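Local coordinates for versicolorin reductase (Brucella melitensis, PDB 4NIM), which probably acts as a short-chain dehydrogenase/reductase, catalysing nicotinamide-cofactor-dependent oxidation or reduction, at residues 175-180 with 191-196; 179-184 with 251-256. All blocks are in the same frame, centred on the assembly; numbering follows the deposited sequence.

Interaction 1 of 2, residues 175-180 with 191-196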
loop_
_atom_site.group_PDB
_atom_site.type_symbol
_atom_site.label_atom_id
_atom_site.label_comp_id
_atom_site.label_asym_id
_atom_site.label_seq_id
_atom_site.Cartn_x
_atom_site.Cartn_y
_atom_site.Cartn_z
ATOM N N THR A 175 -1.796 -12.006 5.822
ATOM C CA THR A 175 -2.933 -12.588 6.487
ATOM C C THR A 175 -4.173 -11.693 6.545
ATOM O O THR A 175 -5.316 -12.116 6.271
ATOM C CB THR A 175 -2.571 -13.080 7.890
ATOM O OG1 THR A 175 -1.568 -14.091 7.749
ATOM C CG2 THR A 175 -3.798 -13.639 8.572
ATOM N N LEU A 176 -3.948 -10.442 6.894
ATOM C CA LEU A 176 -5.013 -9.431 6.846
ATOM C C LEU A 176 -5.662 -9.224 5.455
ATOM O O LEU A 176 -6.881 -9.176 5.349
ATOM C CB LEU A 176 -4.483 -8.114 7.391
ATOM C CG LEU A 176 -5.543 -7.045 7.619
ATOM C CD1 LEU A 176 -6.516 -7.450 8.701
ATOM C CD2 LEU A 176 -4.877 -5.683 7.915
ATOM N N THR A 177 -4.852 -9.244 4.410
ATOM C CA THR A 177 -5.360 -9.147 3.049
ATOM C C THR A 177 -6.353 -10.278 2.836
ATOM O O THR A 177 -7.462 -10.044 2.357
ATOM C CB THR A 177 -4.220 -9.239 2.002
ATOM O OG1 THR A 177 -3.349 -8.082 2.121
ATOM C CG2 THR A 177 -4.792 -9.381 0.562
ATOM N N ARG A 178 -5.992 -11.500 3.231
ATOM C CA ARG A 178 -6.888 -12.626 2.975
ATOM C C ARG A 178 -8.108 -12.558 3.862
ATOM O O ARG A 178 -9.222 -12.807 3.419
ATOM C CB ARG A 178 -6.188 -13.960 3.143
ATOM C CG ARG A 178 -5.095 -14.205 2.099
ATOM C CD ARG A 178 -4.800 -15.663 2.185
ATOM N NE ARG A 178 -3.835 -16.152 1.227
ATOM C CZ ARG A 178 -2.553 -16.376 1.473
ATOM N NH1 ARG A 178 -2.011 -16.096 2.679
ATOM N NH2 ARG A 178 -1.819 -16.850 0.459
ATOM N N ASN A 179 -7.911 -12.204 5.124
ATOM C CA ASN A 179 -9.048 -12.123 6.081
ATOM C C ASN A 179 -10.064 -11.104 5.623
ATOM O O ASN A 179 -11.282 -11.352 5.585
ATOM C CB ASN A 179 -8.527 -11.780 7.487
ATOM C CG ASN A 179 -9.626 -11.790 8.518
ATOM O OD1 ASN A 179 -10.396 -10.855 8.594
ATOM N ND2 ASN A 179 -9.655 -12.856 9.368
ATOM N N VAL A 180 -9.587 -9.928 5.290
ATOM C CA VAL A 180 -10.491 -8.846 4.864
ATOM C C VAL A 180 -11.166 -9.236 3.556
ATOM O O VAL A 180 -12.383 -9.183 3.476
ATOM C CB VAL A 180 -9.795 -7.480 4.821
ATOM C CG1 VAL A 180 -10.761 -6.418 4.346
ATOM C CG2 VAL A 180 -9.249 -7.111 6.205
ATOM N N VAL A 191 -9.898 -6.957 -2.194
ATOM C CA VAL A 191 -8.663 -6.654 -1.447
ATOM C C VAL A 191 -7.549 -7.610 -1.878
ATOM O O VAL A 191 -7.628 -8.819 -1.645
ATOM C CB VAL A 191 -8.869 -6.778 0.064
ATOM C CG1 VAL A 191 -7.669 -6.190 0.813
ATOM C CG2 VAL A 191 -10.180 -6.092 0.498
ATOM N N ASN A 192 -6.504 -7.059 -2.452
ATOM C CA ASN A 192 -5.424 -7.838 -3.010
ATOM C C ASN A 192 -4.102 -7.281 -2.564
ATOM O O ASN A 192 -3.998 -6.097 -2.152
ATOM C CB ASN A 192 -5.495 -7.838 -4.524
ATOM C CG ASN A 192 -6.688 -8.589 -5.045
ATOM O OD1 ASN A 192 -6.763 -9.813 -4.969
ATOM N ND2 ASN A 192 -7.610 -7.850 -5.621
ATOM N N SER A 193 -3.090 -8.140 -2.621
ATOM C CA SER A 193 -1.756 -7.745 -2.221
ATOM C C SER A 193 -0.739 -7.867 -3.335
ATOM O O SER A 193 -0.772 -8.811 -4.101
ATOM C CB SER A 193 -1.297 -8.658 -1.036
ATOM O OG SER A 193 0.000 -8.259 -0.636
ATOM N N LEU A 194 0.170 -6.908 -3.388
ATOM C CA LEU A 194 1.275 -6.957 -4.309
ATOM C C LEU A 194 2.540 -7.033 -3.476
ATOM O O LEU A 194 2.825 -6.117 -2.691
ATOM C CB LEU A 194 1.284 -5.727 -5.236
ATOM C CG LEU A 194 2.323 -5.830 -6.352
ATOM C CD1 LEU A 194 1.911 -6.868 -7.386
ATOM C CD2 LEU A 194 2.505 -4.457 -7.015
ATOM N N ASN A 195 3.283 -8.132 -3.618
ATOM C CA ASN A 195 4.379 -8.406 -2.697
ATOM C C ASN A 195 5.683 -8.124 -3.420
ATOM O O ASN A 195 6.167 -8.948 -4.200
ATOM C CB ASN A 195 4.354 -9.826 -2.138
ATOM C CG ASN A 195 3.217 -10.045 -1.161
ATOM O OD1 ASN A 195 2.056 -9.787 -1.496
ATOM N ND2 ASN A 195 3.537 -10.568 0.023
ATOM N N ILE A 196 6.260 -6.978 -3.117
ATOM C CA ILE A 196 7.348 -6.444 -3.927
ATOM C C ILE A 196 8.716 -6.699 -3.361
ATOM O O ILE A 196 8.924 -6.927 -2.147
ATOM C CB ILE A 196 7.176 -4.920 -4.215
ATOM C CG1 ILE A 196 7.199 -4.083 -2.929
ATOM C CG2 ILE A 196 5.916 -4.663 -5.002
ATOM C CD1 ILE A 196 7.326 -2.594 -3.205
HETATM O O HOH W 1 -0.644 -8.230 2.073
#
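With chi1 at -66°, Thr177 sets its methyl anti to the backbone N and turns it onto strand residues 191-193, while OG1 stays beside that N. CG2 lies 3.6 Å from the backbone O of Val191, and OG1 comes 3.8 Å from Ser193 CB. One turn later, Val180 meets the strand through a single branch: its CG1, also anti to the backbone N, packs 3.9 Å from Val191 CG2, the two valines crossing at a slant. The axes of helix 175-180 and strand 191-196 pass 7.5 Å apart, their directions 159° from parallel. This near-antiparallel packing belongs to the beta-alpha-beta unit of strand 147-153, helix 164-183 and strand 190-196 within the Rossmann-type fold. No direct hydrogen bond joins the segments, but a water spans them, donating to Thr177 OG1 at 2.7 Å and to Ser193 OG at 2.8 Å. Thr177 OG1 is also bonded to Asn150 ND2 and Leu173 O, which fix its place. Ser193 OG donates to Asn195 OD1 at 2.7 Å, from a position tilted 34° off that carbonyl plane. On the same amide, Asn195 ND2 is held by Asp174 OD2 and Ser153 O.

Interaction 2 of 2, residues 179-184 with 251-256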
loop_
_atom_site.group_PDB
_atom_site.type_symbol
_atom_site.label_atom_id
_atom_site.label_comp_id
_atom_site.label_asym_id
_atom_site.label_seq_id
_atom_site.Cartn_x
_atom_site.Cartn_y
_atom_site.Cartn_z
ATOM N N ASN A 179 -7.911 -12.204 5.124
ATOM C CA ASN A 179 -9.048 -12.123 6.081
ATOM C C ASN A 179 -10.064 -11.104 5.623
ATOM O O ASN A 179 -11.282 -11.352 5.585
ATOM C CB ASN A 179 -8.527 -11.780 7.487
ATOM C CG ASN A 179 -9.626 -11.790 8.518
ATOM O OD1 ASN A 179 -10.396 -10.855 8.594
ATOM N ND2 ASN A 179 -9.655 -12.856 9.368
ATOM N N VAL A 180 -9.587 -9.928 5.290
ATOM C CA VAL A 180 -10.491 -8.846 4.864
ATOM C C VAL A 180 -11.166 -9.236 3.556
ATOM O O VAL A 180 -12.383 -9.183 3.476
ATOM C CB VAL A 180 -9.795 -7.480 4.821
ATOM C CG1 VAL A 180 -10.761 -6.418 4.346
ATOM C CG2 VAL A 180 -9.249 -7.111 6.205
ATOM N N ALA A 181 -10.396 -9.696 2.569
ATOM C CA ALA A 181 -10.992 -10.109 1.295
ATOM C C ALA A 181 -12.138 -11.069 1.515
ATOM O O ALA A 181 -13.208 -10.914 0.920
ATOM C CB ALA A 181 -9.989 -10.732 0.371
ATOM N N TYR A 182 -11.913 -12.093 2.344
ATOM C CA TYR A 182 -12.949 -13.082 2.633
ATOM C C TYR A 182 -14.187 -12.414 3.252
ATOM O O TYR A 182 -15.344 -12.644 2.816
ATOM C CB TYR A 182 -12.392 -14.199 3.559
ATOM C CG TYR A 182 -13.472 -15.183 3.867
ATOM C CD1 TYR A 182 -13.751 -16.224 3.004
ATOM C CD2 TYR A 182 -14.299 -15.004 4.959
ATOM C CE1 TYR A 182 -14.799 -17.063 3.221
ATOM C CE2 TYR A 182 -15.355 -15.831 5.185
ATOM C CZ TYR A 182 -15.600 -16.860 4.313
ATOM O OH TYR A 182 -16.639 -17.722 4.552
ATOM N N SER A 183 -13.955 -11.559 4.242
ATOM C CA SER A 183 -15.067 -10.979 4.995
ATOM C C SER A 183 -15.999 -10.124 4.132
ATOM O O SER A 183 -17.215 -10.069 4.360
ATOM C CB SER A 183 -14.547 -10.149 6.168
ATOM O OG SER A 183 -13.820 -9.026 5.724
ATOM N N VAL A 184 -15.446 -9.468 3.135
ATOM C CA VAL A 184 -16.266 -8.613 2.230
ATOM C C VAL A 184 -16.524 -9.132 0.828
ATOM O O VAL A 184 -16.907 -8.368 -0.116
ATOM C CB VAL A 184 -15.705 -7.179 2.179
ATOM C CG1 VAL A 184 -15.878 -6.516 3.534
ATOM C CG2 VAL A 184 -14.240 -7.185 1.755
ATOM N N LEU A 251 -13.076 -9.830 -10.818
ATOM C CA LEU A 251 -13.495 -10.182 -9.452
ATOM C C LEU A 251 -12.351 -10.554 -8.494
ATOM O O LEU A 251 -12.590 -10.865 -7.323
ATOM C CB LEU A 251 -14.568 -11.268 -9.497
ATOM C CG LEU A 251 -14.252 -12.649 -10.110
ATOM C CD1 LEU A 251 -13.206 -13.425 -9.315
ATOM C CD2 LEU A 251 -15.533 -13.470 -10.231
ATOM N N MET A 252 -11.115 -10.572 -8.997
ATOM C CA MET A 252 -9.985 -10.956 -8.190
ATOM C C MET A 252 -9.962 -10.303 -6.820
ATOM O O MET A 252 -10.009 -9.078 -6.719
ATOM C CB MET A 252 -8.698 -10.599 -8.940
ATOM C CG MET A 252 -7.455 -11.085 -8.331
ATOM S SD MET A 252 -5.961 -10.515 -9.208
ATOM C CE MET A 252 -6.224 -11.148 -10.848
ATOM N N THR A 253 -9.804 -11.142 -5.764
ATOM C CA THR A 253 -9.728 -10.662 -4.409
ATOM C C THR A 253 -9.062 -11.718 -3.520
ATOM O O THR A 253 -9.180 -12.925 -3.767
ATOM C CB THR A 253 -11.137 -10.345 -3.894
ATOM O OG1 THR A 253 -11.099 -9.733 -2.609
ATOM C CG2 THR A 253 -12.021 -11.587 -3.852
ATOM N N GLY A 254 -8.279 -11.252 -2.564
ATOM C CA GLY A 254 -7.569 -12.174 -1.680
ATOM C C GLY A 254 -6.274 -12.706 -2.283
ATOM O O GLY A 254 -5.628 -13.563 -1.713
ATOM N N ALA A 255 -5.862 -12.134 -3.400
ATOM C CA ALA A 255 -4.658 -12.629 -4.071
ATOM C C ALA A 255 -3.449 -12.054 -3.413
ATOM O O ALA A 255 -3.483 -10.918 -2.937
ATOM C CB ALA A 255 -4.700 -12.289 -5.545
ATOM N N ILE A 256 -2.395 -12.870 -3.348
ATOM C CA ILE A 256 -1.063 -12.475 -2.879
ATOM C C ILE A 256 -0.184 -12.601 -4.112
ATOM O O ILE A 256 0.086 -13.703 -4.569
ATOM C CB ILE A 256 -0.553 -13.431 -1.750
ATOM C CG1 ILE A 256 -1.462 -13.418 -0.514
ATOM C CG2 ILE A 256 0.904 -13.101 -1.386
ATOM C CD1 ILE A 256 -1.780 -12.072 0.062
HETATM O O HOH W 2 -13.541 -9.643 -1.397
#
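The backbones of helix residue Ala181 and loop residue Gly254 come within 5.0 Å, CA to CA, and Gly254 lies in the left-handed region at phi 83° and psi 10°. A positive phi of this size suits glycine, which alone carries no side-chain carbon to press against the carbonyl O of the preceding residue, here Thr253. The Ala181 methyl makes the closest contacts from the helix side. Ala181 CB points at the loop and lies 3.3 Å from Thr253 OG1 and 3.4 Å from Gly254 N, so a small apolar group is set against two polar atoms in van der Waals contact. Thr253 OG1 is also bonded to strand 190-196, accepting from Val191 N. Thr253 carries OG1 anti to its backbone N, chi1 -174°, which leaves the hydroxyl oxygen against the Ala181 methyl. The geometry packs the last turn of helix 164-183 against the loop that enters strand 256-259, one of the two outermost strands of the parallel Rossmann-type sheet within this chain. No direct hydrogen bond crosses the contact. Instead a water accepts a hydrogen bond from Thr253 OG1 at 2.7 Å and donates to Ala181 O, likewise at 2.7 Å. The hydroxyl thus accepts from Val191 N while donating to the water, and the carbonyl that the water reaches lies near the C-terminal end of the helix. Beside it, Ser183 OG turns back to Val180 O at 2.7 Å, in the carbonyl plane on a lone pair. At Val184 the chain leaves helical torsions, and Val184 N gives Val180 O a second bond of 3.1 Å.

Overall arrangement
Interactions 1 and 2 lie about 7 Å apart, centre to centre, on overlapping parts of helix 164-183, which share Asn179 and Val180. Their other segments are neighbours in space: Val191 O lies 2.7 Å from Gly254 N and Ser193 N 2.8 Å from Ala255 O, both probable hydrogen bonds, so the loop runs into strand 256-259 alongside strand 190-196. Asn192 adds side-chain bonds to Met252 O and Ala255 N. The helix therefore packs on strand 190-196 in interaction 1 and on the adjoining loop in interaction 2. In this family the tyrosine and lysine of the active site usually lie in the early turns of the corresponding helix, whereas these contacts involve its later turns.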